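Hydratase ChsH1 (Mycobacterium tuberculosis, PDB 4W78) catalyses, together with its partner ChsH2, the hydration of a steroid enoyl-CoA during breakdown of the cholesterol side chain. Local coordinates at residues 25-29 with 113-119; 92-97 with 138-142; 97-103 with 161-167. All coordinates share one frame; numbering follows the deposited sequence.

Overall arrangement
From the N terminus, the chain passes strand 21-22 into the 25-29 loop, which interaction 1 ties to the 113-119 loop ahead of strand 119-134, closing a long excursion that holds most of the helices. Within it, the last turn of helix 85-94 and the residues after it form 92-97, which interaction 2 sets on strand 139-150. Interaction 3 follows at once, pairing 97-103 with 161-167, so that strand 99-109 borders strand 153-165. All three cross along the chain; none nests. Interactions 2 and 3 share Tyr97 and touch, their centres about 7 Å apart, whereas the centre of interaction 1 lies about 37 Å and 33 Å from theirs, on the opposite side of the chain's centre.

Interaction 1. Residues 25-29 with 113-119; sequences DPVNQ and LLPGEQV
Val27 is clasped through its backbone by the turn that runs from Leu114 to Glu117. Its N donates to Glu117 O at 2.7 Å, and its O takes the N-H of Gly116 at 2.8 Å in a nearly straight bond (171°). The side chain enters the same clasp. With CG1 anti to the backbone N (chi1 175°), that methyl lies over Pro115 CA, while CG2 reaches Leu113 CD1 at 4.0 Å and, slightly farther off, Val119 CG2. A compact branched residue suits a place walled by a proline and two aliphatic chains. The turn is of type II, closed by Glu117 N to Leu114 O, with Pro115 and Gly116 at its two central corners; proline supplies the fixed phi of the first and glycine tolerates the positive phi of the second. Glu117 braces it from outside, OE1 accepting Leu114 N at 2.9 Å and also pairing with Arg111. A water bridges Asp25 O and Val119 N, joining the two loops at the start of strand 119-134. On the other loop, Asn28 ND2 donates in its amide plane to Pro26 O at 2.9 Å, a bond that spans Val27 from one neighbour to the other, while Asn28 OD1 caps Met31 N at the start of helix 29-39. Asp25 turns its carboxylate to Asn33 of the second subunit, another copy of this protein.

Interaction 2. Residues 92-97 with 138-142; sequences FDDAGY and EGWFI
An aromatic cluster of Phe92, Tyr97 and Trp140 fastens the end of helix 85-94 to strand 139-150. Trp140 touches both other rings, which also touch each other. It turns an edge of its five-membered ring to the face of Tyr97, with planes at 78° and Trp140 CD1 lying 3.6 Å from Tyr97 CZ. Phe92 comes to Trp140 obliquely, standing over one indole face with Phe92 CE1 3.2 Å from Trp140 CG, a close approach that marks tight packing. On the far side of the Phe92 ring, CE2 meets Ile142 CD1 at 3.8 Å, the terminal methyl of Ile142 packing against that side of the ring. In a hot-dog fold an antiparallel sheet curls round a helix; here the ends of helix 85-94 and strand 139-150 meet, and Ile5 of helix 3-13 also touches Phe92 and Trp140. The helix ends in a Schellman motif, with Gly96 at positive phi and Tyr97 N bonded back to Phe92 O, and the chain then leads Tyr97 to the strand. The Tyr97 ring also passes along the strand backbone, Tyr97 CD1 lying 3.9 Å from Gly139 CA. At the polar rim, Tyr97 OH is within hydrogen-bonding distance of Glu138 OE1 (3.1 Å) and also meets a water at 2.8 Å. Glu138 gets there with CG anti to the backbone N (chi1 -172°) and an extended chain beyond. The same water accepts from Trp140 NE1, giving the buried indole N-H a partner.

Interaction 3. Residues 97-103 with 161-167; sequences YIGVVAT and RILKFKP
Gly99 with Phe165 and Val101 with Leu163 are hydrogen-bonded pairs of the antiparallel strands 99-103 and 161-165, and Thr103 N donates to Arg161 O. Strand 99-109 is outermost in this chain's sheet, beside strand 153-165, and Thr103 makes backbone hydrogen bonds to the ChsH2 chain. Ile98 and Gly99 both face Phe165, a classic beta bulge at the strand's start. Gly99 CA lies over the centre of the Phe165 ring, 3.8 Å from the centroid, a CH-pi contact that needs a residue without a side chain. Phe165 lies back across the neighbouring strand because CG stands between its backbone N and carbonyl carbon (chi1 62°). Lys166 sets NZ over one face of Tyr97 in a cation-pi contact, 3.4 Å from the ring centroid, and also donates to Ala95 O. Val100 CG2 rests on Lys164 CD at 3.7 Å and on Ile162 CD1, while Ile98 CG1 packs on Pro167. Lys164, bent twice, reaches Tyr97 O at 3.0 Å in a weak bond, its stronger partner being Asp93 of helix 85-94. The lysines thus carry their charge to different partners, an aspartate with a weak carbonyl contact for Lys164, an aromatic face with a carbonyl for Lys166, which would be expected to stabilise both cations.

Interaction 1. Residues 25-29 with 113-119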
loop_
_atom_site.group_PDB
_atom_site.type_symbol
_atom_site.label_atom_id
_atom_site.label_comp_id
_atom_site.label_asym_id
_atom_site.label_seq_id
_atom_site.Cartn_x
_atom_site.Cartn_y
_atom_site.Cartn_z
ATOM N N ASP A 25 1.079 -1.522 14.245
ATOM C CA ASP A 25 2.412 -2.126 14.278
ATOM C C ASP A 25 3.366 -1.201 15.004
ATOM O O ASP A 25 3.180 0.012 15.007
ATOM C CB ASP A 25 2.969 -2.305 12.849
ATOM C CG ASP A 25 1.930 -2.795 11.860
ATOM O OD1 ASP A 25 1.622 -3.996 11.884
ATOM O OD2 ASP A 25 1.425 -1.972 11.067
ATOM N N PRO A 26 4.429 -1.765 15.591
ATOM C CA PRO A 26 5.541 -0.913 15.990
ATOM C C PRO A 26 6.139 -0.265 14.749
ATOM O O PRO A 26 5.925 -0.765 13.649
ATOM C CB PRO A 26 6.559 -1.905 16.571
ATOM C CG PRO A 26 5.795 -3.179 16.792
ATOM C CD PRO A 26 4.730 -3.195 15.753
ATOM N N VAL A 27 6.871 0.836 14.921
ATOM C CA VAL A 27 7.687 1.376 13.828
ATOM C C VAL A 27 8.484 0.210 13.261
ATOM O O VAL A 27 9.025 -0.614 14.019
ATOM C CB VAL A 27 8.633 2.462 14.364
ATOM C CG1 VAL A 27 9.594 2.954 13.266
ATOM C CG2 VAL A 27 7.812 3.622 14.954
ATOM N N ASN A 28 8.528 0.092 11.936
ATOM C CA ASN A 28 9.133 -1.098 11.345
ATOM C C ASN A 28 9.732 -0.835 9.974
ATOM O O ASN A 28 9.229 0.003 9.221
ATOM C CB ASN A 28 8.111 -2.242 11.270
ATOM C CG ASN A 28 6.981 -1.950 10.331
ATOM O OD1 ASN A 28 7.065 -2.242 9.138
ATOM N ND2 ASN A 28 5.896 -1.393 10.864
ATOM N N GLN A 29 10.810 -1.552 9.680
ATOM C CA GLN A 29 11.534 -1.382 8.427
ATOM C C GLN A 29 10.704 -1.654 7.152
ATOM O O GLN A 29 10.835 -0.896 6.192
ATOM C CB GLN A 29 12.840 -2.192 8.423
ATOM C CG GLN A 29 13.786 -1.740 7.310
ATOM C CD GLN A 29 14.299 -0.331 7.559
ATOM O OE1 GLN A 29 14.711 -0.021 8.678
ATOM N NE2 GLN A 29 14.268 0.531 6.529
ATOM N N LEU A 113 12.135 8.397 15.715
ATOM C CA LEU A 113 11.759 7.081 16.238
ATOM C C LEU A 113 12.590 5.948 15.648
ATOM O O LEU A 113 13.058 6.021 14.506
ATOM C CB LEU A 113 10.282 6.811 15.962
ATOM C CG LEU A 113 9.334 7.904 16.440
ATOM C CD1 LEU A 113 7.915 7.508 16.066
ATOM C CD2 LEU A 113 9.481 8.137 17.949
ATOM N N LEU A 114 12.748 4.883 16.425
ATOM C CA LEU A 114 13.497 3.708 15.998
ATOM C C LEU A 114 12.571 2.533 15.695
ATOM O O LEU A 114 11.556 2.357 16.367
ATOM C CB LEU A 114 14.460 3.290 17.111
ATOM C CG LEU A 114 15.467 4.344 17.566
ATOM C CD1 LEU A 114 16.083 3.929 18.904
ATOM C CD2 LEU A 114 16.554 4.489 16.509
ATOM N N PRO A 115 12.905 1.724 14.675
ATOM C CA PRO A 115 12.185 0.462 14.489
ATOM C C PRO A 115 12.059 -0.315 15.804
ATOM O O PRO A 115 13.025 -0.392 16.573
ATOM C CB PRO A 115 13.057 -0.289 13.484
ATOM C CG PRO A 115 13.654 0.817 12.646
ATOM C CD PRO A 115 13.908 1.953 13.615
ATOM N N GLY A 116 10.863 -0.836 16.062
ATOM C CA GLY A 116 10.576 -1.564 17.286
ATOM C C GLY A 116 9.797 -0.738 18.293
ATOM O O GLY A 116 9.101 -1.289 19.149
ATOM N N GLU A 117 9.887 0.586 18.189
ATOM C CA GLU A 117 9.132 1.446 19.091
ATOM C C GLU A 117 7.657 1.446 18.733
ATOM O O GLU A 117 7.307 1.485 17.556
ATOM C CB GLU A 117 9.686 2.864 19.100
ATOM C CG GLU A 117 11.108 2.920 19.633
ATOM C CD GLU A 117 11.528 4.316 20.025
ATOM O OE1 GLU A 117 11.726 5.159 19.124
ATOM O OE2 GLU A 117 11.657 4.561 21.243
ATOM N N GLN A 118 6.816 1.373 19.756
ATOM C CA GLN A 118 5.362 1.311 19.612
ATOM C C GLN A 118 4.735 2.670 19.934
ATOM O O GLN A 118 4.806 3.140 21.067
ATOM C CB GLN A 118 4.802 0.256 20.574
ATOM C CG GLN A 118 3.287 0.259 20.722
ATOM C CD GLN A 118 2.585 -0.280 19.486
ATOM O OE1 GLN A 118 2.771 -1.443 19.110
ATOM N NE2 GLN A 118 1.769 0.559 18.851
ATOM N N VAL A 119 4.112 3.288 18.938
ATOM C CA VAL A 119 3.500 4.609 19.108
ATOM C C VAL A 119 2.021 4.507 19.465
ATOM O O VAL A 119 1.339 3.555 19.069
ATOM C CB VAL A 119 3.672 5.440 17.806
ATOM C CG1 VAL A 119 2.968 6.768 17.887
ATOM C CG2 VAL A 119 5.160 5.647 17.507
HETATM O O HOH W 1 4.184 2.378 16.091
#

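Interaction 2. Residues 92-97 with 138-142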
loop_
_atom_site.group_PDB
_atom_site.type_symbol
_atom_site.label_atom_id
_atom_site.label_comp_id
_atom_site.label_asym_id
_atom_site.label_seq_id
_atom_site.Cartn_x
_atom_site.Cartn_y
_atom_site.Cartn_z
ATOM N N PHE A 92 -21.989 18.850 12.886
ATOM C CA PHE A 92 -21.967 19.761 11.733
ATOM C C PHE A 92 -22.691 19.243 10.495
ATOM O O PHE A 92 -23.322 20.022 9.769
ATOM C CB PHE A 92 -20.538 20.223 11.419
ATOM C CG PHE A 92 -20.013 21.195 12.429
ATOM C CD1 PHE A 92 -20.494 22.495 12.455
ATOM C CD2 PHE A 92 -19.088 20.804 13.386
ATOM C CE1 PHE A 92 -20.045 23.391 13.404
ATOM C CE2 PHE A 92 -18.627 21.703 14.335
ATOM C CZ PHE A 92 -19.103 22.997 14.344
ATOM N N ASP A 93 -22.633 17.934 10.269
ATOM C CA ASP A 93 -23.433 17.326 9.206
ATOM C C ASP A 93 -24.917 17.582 9.431
ATOM O O ASP A 93 -25.656 17.904 8.493
ATOM C CB ASP A 93 -23.189 15.818 9.134
ATOM C CG ASP A 93 -21.887 15.470 8.450
ATOM O OD1 ASP A 93 -21.253 16.376 7.868
ATOM O OD2 ASP A 93 -21.497 14.283 8.486
ATOM N N ASP A 94 -25.349 17.440 10.683
ATOM C CA ASP A 94 -26.755 17.608 11.032
ATOM C C ASP A 94 -27.219 19.045 10.835
ATOM O O ASP A 94 -28.397 19.304 10.569
ATOM C CB ASP A 94 -27.008 17.170 12.476
ATOM C CG ASP A 94 -27.046 15.664 12.626
ATOM O OD1 ASP A 94 -27.188 14.975 11.596
ATOM O OD2 ASP A 94 -26.947 15.173 13.773
ATOM N N ALA A 95 -26.283 19.979 10.968
ATOM C CA ALA A 95 -26.586 21.392 10.800
ATOM C C ALA A 95 -26.427 21.822 9.343
ATOM O O ALA A 95 -26.545 23.005 9.026
ATOM C CB ALA A 95 -25.696 22.233 11.706
ATOM N N GLY A 96 -26.152 20.860 8.465
ATOM C CA GLY A 96 -26.115 21.119 7.033
ATOM C C GLY A 96 -24.728 21.324 6.446
ATOM O O GLY A 96 -24.571 21.436 5.225
ATOM N N TYR A 97 -23.719 21.375 7.307
ATOM C CA TYR A 97 -22.354 21.603 6.845
ATOM C C TYR A 97 -21.722 20.279 6.431
ATOM O O TYR A 97 -20.799 19.799 7.072
ATOM C CB TYR A 97 -21.525 22.281 7.942
ATOM C CG TYR A 97 -22.102 23.599 8.407
ATOM C CD1 TYR A 97 -21.800 24.781 7.747
ATOM C CD2 TYR A 97 -22.952 23.662 9.510
ATOM C CE1 TYR A 97 -22.329 25.996 8.165
ATOM C CE2 TYR A 97 -23.480 24.869 9.938
ATOM C CZ TYR A 97 -23.163 26.034 9.260
ATOM O OH TYR A 97 -23.689 27.236 9.680
ATOM N N GLU A 138 -20.516 28.982 3.504
ATOM C CA GLU A 138 -20.561 29.197 4.943
ATOM C C GLU A 138 -20.042 27.949 5.651
ATOM O O GLU A 138 -20.392 26.824 5.285
ATOM C CB GLU A 138 -21.980 29.526 5.413
ATOM C CG GLU A 138 -22.059 29.951 6.878
ATOM C CD GLU A 138 -23.476 30.251 7.343
ATOM O OE1 GLU A 138 -24.294 29.307 7.433
ATOM O OE2 GLU A 138 -23.772 31.434 7.627
ATOM N N GLY A 139 -19.193 28.142 6.652
ATOM C CA GLY A 139 -18.621 27.005 7.343
ATOM C C GLY A 139 -18.087 27.279 8.734
ATOM O O GLY A 139 -18.072 28.416 9.212
ATOM N N TRP A 140 -17.649 26.210 9.385
ATOM C CA TRP A 140 -17.024 26.293 10.699
ATOM C C TRP A 140 -15.657 25.657 10.632
ATOM O O TRP A 140 -15.493 24.608 10.014
ATOM C CB TRP A 140 -17.848 25.517 11.721
ATOM C CG TRP A 140 -19.116 26.186 12.118
ATOM C CD1 TRP A 140 -20.233 26.354 11.351
ATOM C CD2 TRP A 140 -19.415 26.749 13.397
ATOM N NE1 TRP A 140 -21.208 26.996 12.072
ATOM C CE2 TRP A 140 -20.732 27.250 13.333
ATOM C CE3 TRP A 140 -18.699 26.874 14.593
ATOM C CZ2 TRP A 140 -21.346 27.874 14.416
ATOM C CZ3 TRP A 140 -19.312 27.497 15.670
ATOM C CH2 TRP A 140 -20.622 27.991 15.571
ATOM N N PHE A 141 -14.667 26.281 11.259
ATOM C CA PHE A 141 -13.345 25.675 11.328
ATOM C C PHE A 141 -13.204 24.896 12.621
ATOM O O PHE A 141 -13.624 25.368 13.678
ATOM C CB PHE A 141 -12.243 26.737 11.244
ATOM C CG PHE A 141 -12.155 27.424 9.899
ATOM C CD1 PHE A 141 -11.395 26.875 8.888
ATOM C CD2 PHE A 141 -12.821 28.615 9.663
ATOM C CE1 PHE A 141 -11.296 27.500 7.655
ATOM C CE2 PHE A 141 -12.732 29.245 8.430
ATOM C CZ PHE A 141 -11.967 28.681 7.429
ATOM N N ILE A 142 -12.614 23.711 12.519
ATOM C CA ILE A 142 -12.436 22.823 13.670
ATOM C C ILE A 142 -10.964 22.449 13.782
ATOM O O ILE A 142 -10.380 21.895 12.844
ATOM C CB ILE A 142 -13.255 21.544 13.500
ATOM C CG1 ILE A 142 -14.745 21.879 13.498
ATOM C CG2 ILE A 142 -12.945 20.556 14.625
ATOM C CD1 ILE A 142 -15.482 21.284 12.332
HETATM O O HOH W 2 -24.393 27.682 12.375
#

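Interaction 3. Residues 97-103 with 161-167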
loop_
_atom_site.group_PDB
_atom_site.type_symbol
_atom_site.label_atom_id
_atom_site.label_comp_id
_atom_site.label_asym_id
_atom_site.label_seq_id
_atom_site.Cartn_x
_atom_site.Cartn_y
_atom_site.Cartn_z
ATOM N N TYR A 97 -23.719 21.375 7.307
ATOM C CA TYR A 97 -22.354 21.603 6.845
ATOM C C TYR A 97 -21.722 20.279 6.431
ATOM O O TYR A 97 -20.799 19.799 7.072
ATOM C CB TYR A 97 -21.525 22.281 7.942
ATOM C CG TYR A 97 -22.102 23.599 8.407
ATOM C CD1 TYR A 97 -21.800 24.781 7.747
ATOM C CD2 TYR A 97 -22.952 23.662 9.510
ATOM C CE1 TYR A 97 -22.329 25.996 8.165
ATOM C CE2 TYR A 97 -23.480 24.869 9.938
ATOM C CZ TYR A 97 -23.163 26.034 9.260
ATOM O OH TYR A 97 -23.689 27.236 9.680
ATOM N N ILE A 98 -22.220 19.699 5.343
ATOM C CA ILE A 98 -21.846 18.339 4.960
ATOM C C ILE A 98 -20.516 18.243 4.224
ATOM O O ILE A 98 -19.927 17.165 4.136
ATOM C CB ILE A 98 -22.957 17.667 4.125
ATOM C CG1 ILE A 98 -23.338 18.552 2.935
ATOM C CG2 ILE A 98 -24.167 17.399 4.999
ATOM C CD1 ILE A 98 -24.501 18.034 2.110
ATOM N N GLY A 99 -20.035 19.372 3.714
ATOM C CA GLY A 99 -18.751 19.401 3.043
ATOM C C GLY A 99 -17.612 19.430 4.037
ATOM O O GLY A 99 -17.792 19.864 5.176
ATOM N N VAL A 100 -16.444 18.951 3.619
ATOM C CA VAL A 100 -15.258 19.004 4.470
ATOM C C VAL A 100 -13.985 19.146 3.636
ATOM O O VAL A 100 -13.879 18.596 2.535
ATOM C CB VAL A 100 -15.168 17.784 5.430
ATOM C CG1 VAL A 100 -14.926 16.492 4.659
ATOM C CG2 VAL A 100 -14.076 17.996 6.479
ATOM N N VAL A 101 -13.039 19.925 4.145
ATOM C CA VAL A 101 -11.715 20.032 3.541
ATOM C C VAL A 101 -10.715 20.276 4.660
ATOM O O VAL A 101 -11.016 20.981 5.621
ATOM C CB VAL A 101 -11.642 21.164 2.468
ATOM C CG1 VAL A 101 -11.894 22.535 3.078
ATOM C CG2 VAL A 101 -10.300 21.144 1.742
ATOM N N ALA A 102 -9.541 19.664 4.568
ATOM C CA ALA A 102 -8.479 20.002 5.505
ATOM C C ALA A 102 -7.777 21.261 5.006
ATOM O O ALA A 102 -7.510 21.404 3.809
ATOM C CB ALA A 102 -7.504 18.846 5.658
ATOM N N THR A 103 -7.497 22.193 5.910
ATOM C CA THR A 103 -6.909 23.468 5.511
ATOM C C THR A 103 -5.449 23.644 5.948
ATOM O O THR A 103 -4.647 24.239 5.220
ATOM C CB THR A 103 -7.735 24.660 6.036
ATOM O OG1 THR A 103 -7.711 24.654 7.467
ATOM C CG2 THR A 103 -9.181 24.570 5.551
ATOM N N ARG A 161 -6.366 21.255 11.197
ATOM C CA ARG A 161 -7.516 22.136 11.046
ATOM C C ARG A 161 -8.325 21.762 9.818
ATOM O O ARG A 161 -7.778 21.590 8.726
ATOM C CB ARG A 161 -7.067 23.588 10.959
ATOM C CG ARG A 161 -8.169 24.628 10.909
ATOM C CD ARG A 161 -7.478 26.002 10.837
ATOM N NE ARG A 161 -8.373 27.151 10.784
ATOM C CZ ARG A 161 -8.370 28.052 9.801
ATOM N NH1 ARG A 161 -7.531 27.930 8.777
ATOM N NH2 ARG A 161 -9.209 29.075 9.837
ATOM N N ILE A 162 -9.632 21.628 10.009
ATOM C CA ILE A 162 -10.529 21.354 8.899
ATOM C C ILE A 162 -11.629 22.390 8.847
ATOM O O ILE A 162 -11.888 23.106 9.824
ATOM C CB ILE A 162 -11.175 19.952 9.000
ATOM C CG1 ILE A 162 -12.131 19.883 10.195
ATOM C CG2 ILE A 162 -10.109 18.876 9.088
ATOM C CD1 ILE A 162 -12.971 18.593 10.265
ATOM N N LEU A 163 -12.272 22.465 7.686
ATOM C CA LEU A 163 -13.423 23.322 7.472
ATOM C C LEU A 163 -14.615 22.447 7.108
ATOM O O LEU A 163 -14.549 21.674 6.145
ATOM C CB LEU A 163 -13.132 24.300 6.330
ATOM C CG LEU A 163 -14.320 25.112 5.824
ATOM C CD1 LEU A 163 -14.844 26.083 6.882
ATOM C CD2 LEU A 163 -13.922 25.847 4.544
ATOM N N LYS A 164 -15.682 22.532 7.892
ATOM C CA LYS A 164 -16.954 21.913 7.520
ATOM C C LYS A 164 -17.839 23.001 6.945
ATOM O O LYS A 164 -18.084 24.020 7.592
ATOM C CB LYS A 164 -17.640 21.293 8.739
ATOM C CG LYS A 164 -16.903 20.105 9.323
ATOM C CD LYS A 164 -17.116 18.870 8.475
ATOM C CE LYS A 164 -18.542 18.364 8.612
ATOM N NZ LYS A 164 -18.901 17.504 7.448
ATOM N N PHE A 165 -18.333 22.795 5.727
ATOM C CA PHE A 165 -18.997 23.876 5.020
ATOM C C PHE A 165 -20.278 23.409 4.344
ATOM O O PHE A 165 -20.462 22.213 4.111
ATOM C CB PHE A 165 -18.041 24.506 3.986
ATOM C CG PHE A 165 -17.593 23.554 2.902
ATOM C CD1 PHE A 165 -16.476 22.757 3.070
ATOM C CD2 PHE A 165 -18.291 23.473 1.702
ATOM C CE1 PHE A 165 -16.065 21.887 2.075
ATOM C CE2 PHE A 165 -17.887 22.603 0.709
ATOM C CZ PHE A 165 -16.778 21.815 0.887
ATOM N N LYS A 166 -21.144 24.369 4.039
ATOM C CA LYS A 166 -22.345 24.129 3.252
ATOM C C LYS A 166 -21.987 24.210 1.774
ATOM O O LYS A 166 -21.540 25.254 1.300
ATOM C CB LYS A 166 -23.405 25.185 3.567
ATOM C CG LYS A 166 -24.178 24.955 4.856
ATOM C CD LYS A 166 -25.210 26.048 5.059
ATOM C CE LYS A 166 -26.294 25.617 6.031
ATOM N NZ LYS A 166 -25.706 25.163 7.314
ATOM N N PRO A 167 -22.173 23.104 1.039
ATOM C CA PRO A 167 -21.899 23.083 -0.402
ATOM C C PRO A 167 -22.836 24.024 -1.153
ATOM O O PRO A 167 -23.842 24.455 -0.588
ATOM C CB PRO A 167 -22.187 21.629 -0.787
ATOM C CG PRO A 167 -22.000 20.863 0.488
ATOM C CD PRO A 167 -22.561 21.775 1.538
#